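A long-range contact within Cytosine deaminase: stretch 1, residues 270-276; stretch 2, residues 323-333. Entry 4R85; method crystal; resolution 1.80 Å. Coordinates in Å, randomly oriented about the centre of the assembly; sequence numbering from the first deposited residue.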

# COMPACT_ATOMS: atom_id res chain seq x y z
N CYS A 270 7.64 9.46 -5.37
CA CYS A 270 7.89 8.37 -4.43
C CYS A 270 6.78 8.35 -3.38
O CYS A 270 6.95 8.85 -2.26
N PRO A 271 5.61 7.79 -3.75
CA PRO A 271 4.40 7.95 -2.94
C PRO A 271 4.47 7.35 -1.54
O PRO A 271 3.93 7.97 -0.63
N THR A 272 5.09 6.18 -1.35
CA THR A 272 5.17 5.64 0.00
C THR A 272 6.07 6.52 0.86
O THR A 272 5.81 6.73 2.04
N GLU A 273 7.13 7.06 0.26
CA GLU A 273 8.05 7.88 1.04
C GLU A 273 7.39 9.20 1.40
O GLU A 273 7.45 9.66 2.55
N SER A 274 6.74 9.81 0.42
CA SER A 274 6.16 11.13 0.62
C SER A 274 4.96 11.12 1.56
O SER A 274 4.80 12.04 2.35
N ILE A 275 4.14 10.08 1.49
CA ILE A 275 3.02 10.00 2.42
C ILE A 275 3.54 9.89 3.87
O ILE A 275 2.90 10.35 4.81
N HIS A 276 4.72 9.30 4.02
CA HIS A 276 5.36 9.17 5.33
C HIS A 276 6.04 10.47 5.79
O HIS A 276 5.85 10.91 6.91
N LEU A 323 5.77 -3.04 -7.20
CA LEU A 323 4.31 -3.16 -7.33
C LEU A 323 3.60 -2.63 -6.09
O LEU A 323 2.45 -2.19 -6.16
N ARG A 324 4.27 -2.69 -4.94
CA ARG A 324 3.69 -2.16 -3.72
C ARG A 324 3.62 -0.64 -3.84
O ARG A 324 2.63 -0.02 -3.43
N ILE A 325 4.67 -0.05 -4.40
CA ILE A 325 4.74 1.40 -4.62
C ILE A 325 3.69 1.87 -5.62
O ILE A 325 3.02 2.89 -5.43
N LEU A 326 3.56 1.11 -6.71
CA LEU A 326 2.55 1.39 -7.71
C LEU A 326 1.18 1.42 -7.06
O LEU A 326 0.42 2.35 -7.27
N ASP A 327 0.87 0.40 -6.26
CA ASP A 327 -0.42 0.35 -5.56
C ASP A 327 -0.65 1.63 -4.74
O ASP A 327 -1.69 2.30 -4.86
N ALA A 328 0.35 1.99 -3.94
CA ALA A 328 0.29 3.18 -3.10
C ALA A 328 0.05 4.43 -3.93
O ALA A 328 -0.79 5.26 -3.59
N GLY A 329 0.81 4.56 -5.01
CA GLY A 329 0.73 5.72 -5.87
C GLY A 329 -0.64 5.87 -6.48
O GLY A 329 -1.20 6.96 -6.49
N LEU A 330 -1.20 4.77 -7.00
CA LEU A 330 -2.52 4.83 -7.61
C LEU A 330 -3.60 5.28 -6.63
O LEU A 330 -4.54 5.99 -7.01
N HIS A 331 -3.49 4.84 -5.38
CA HIS A 331 -4.45 5.24 -4.34
C HIS A 331 -4.30 6.72 -3.96
O HIS A 331 -5.26 7.48 -3.99
N ILE A 332 -3.08 7.11 -3.61
CA ILE A 332 -2.83 8.46 -3.09
C ILE A 332 -3.06 9.54 -4.16
O ILE A 332 -3.49 10.66 -3.85
N CYS A 333 -2.78 9.20 -5.41
CA CYS A 333 -2.87 10.15 -6.52
C CYS A 333 -4.23 10.12 -7.22
O CYS A 333 -4.43 10.80 -8.23

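Two helices, 271-276 and 323-332, pack at an angle of 56° with their axes 9.2 Å apart at closest approach, burying 348 Å² in total. No hydrogen bond joins them, so the contact rests on shape and apolar packing.

Leu323 lies out of reach of stretch 1. Arg324 leaves its backbone sideways, but its extended chi1 and chi2 (both t), followed by a p turn at chi3, bring the guanidinium nearer, with NH1 4.3 Å from Thr272 CG2; both of its terminal nitrogens are hydrogen-bonded elsewhere in the structure. Ile325 also starts sideways. With chi1 and chi2 both m, it places CD1 3.5 Å from Thr272 OG1, while its CG2 packs 3.8 Å from Pro271 CG. The same proline carbon lies 3.7 Å from Ile325 O, a carbonyl already engaged by the amide of Gly329.

Leu326 points away, and Asp327 is out of reach; its carbonyl O accepts a 2.7 Å hydrogen bond from His331 ND1, a link within the helix. Ala328 points toward stretch 1, its CB 3.5 Å from CG2 of Thr272, whose chi1 is p.

At Gly329 the backbones come close, its CA only 5.2 Å from Pro271 CA and 3.6 Å from Pro271 CG. The absence of a side chain matters here: an ideally placed CB would lie 3.3 Å from Pro271 CG, a tight fit. Pro271, its ring puckered C-gamma endo, thus acts as a knob in a hole formed by Ile325, Ala328, Gly329 and Ile332.

Leu330 turns away and His331 remains out of reach. Ile332 closes the hole: its m, t rotamer carries CD1 to 4.2 Å from Pro271 CB and 3.7 Å from CB of Ile275 (chi1 t, chi2 p). Cys333, just beyond the helix, makes no close contact.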

# COMPACT_ATOMS: atom_id res chain seq x y z
CB CYS A 270 9.24 8.54 -3.73
SG CYS A 270 10.65 8.63 -4.87
CB PRO A 271 3.32 7.26 -3.78
CG PRO A 271 4.06 6.32 -4.69
CD PRO A 271 5.36 7.03 -4.99
CB THR A 272 5.68 4.17 0.06
OG1 THR A 272 6.98 4.07 -0.54
CG2 THR A 272 4.70 3.25 -0.66
CB GLU A 273 9.34 8.15 0.26
CG GLU A 273 10.43 8.74 1.11
CD GLU A 273 11.41 7.69 1.60
OE1 GLU A 273 11.17 6.48 1.37
OE2 GLU A 273 12.44 8.07 2.18
CB SER A 274 5.83 11.78 -0.72
OG SER A 274 7.06 12.07 -1.38
CB ILE A 275 2.07 8.84 2.08
CG1 ILE A 275 0.72 9.02 2.78
CG2 ILE A 275 2.70 7.49 2.39
CD1 ILE A 275 -0.15 10.10 2.12
CB HIS A 276 6.37 8.00 5.28
CG HIS A 276 7.31 7.93 6.45
ND1 HIS A 276 6.89 7.68 7.74
CD2 HIS A 276 8.66 8.04 6.50
CE1 HIS A 276 7.93 7.66 8.54
NE2 HIS A 276 9.02 7.88 7.82
CB LEU A 323 3.90 -4.60 -7.61
CG LEU A 323 4.24 -5.11 -9.02
CD1 LEU A 323 3.67 -6.50 -9.25
CD2 LEU A 323 3.75 -4.12 -10.08
CB ARG A 324 4.52 -2.58 -2.49
CG ARG A 324 3.82 -2.34 -1.15
CD ARG A 324 4.72 -2.73 0.04
NE ARG A 324 5.97 -1.99 0.01
CZ ARG A 324 6.21 -0.88 0.71
NH1 ARG A 324 5.29 -0.39 1.53
NH2 ARG A 324 7.38 -0.26 0.58
CB ILE A 325 6.12 1.80 -5.18
CG1 ILE A 325 7.24 1.35 -4.25
CG2 ILE A 325 6.20 3.30 -5.47
CD1 ILE A 325 6.95 1.44 -2.78
CB LEU A 326 2.59 0.35 -8.83
CG LEU A 326 1.52 0.47 -9.92
CD1 LEU A 326 1.61 1.83 -10.60
CD2 LEU A 326 1.66 -0.66 -10.94
CB ASP A 327 -0.43 -0.88 -4.64
CG ASP A 327 -1.79 -1.14 -4.03
OD1 ASP A 327 -1.84 -1.39 -2.80
OD2 ASP A 327 -2.80 -1.13 -4.76
CB ALA A 328 1.59 3.32 -2.31
CB LEU A 330 -2.88 3.48 -8.24
CG LEU A 330 -1.97 2.97 -9.36
CD1 LEU A 330 -2.48 1.62 -9.85
CD2 LEU A 330 -1.90 3.96 -10.52
CB HIS A 331 -4.28 4.40 -3.07
CG HIS A 331 -4.81 3.01 -3.17
ND1 HIS A 331 -4.19 2.02 -3.91
CD2 HIS A 331 -5.90 2.43 -2.60
CE1 HIS A 331 -4.88 0.89 -3.80
NE2 HIS A 331 -5.92 1.11 -3.01
CB ILE A 332 -1.40 8.59 -2.50
CG1 ILE A 332 -1.18 7.51 -1.44
CG2 ILE A 332 -1.21 9.96 -1.86
CD1 ILE A 332 0.26 7.43 -0.88
CB CYS A 333 -1.76 9.87 -7.54
SG CYS A 333 -0.10 10.05 -6.82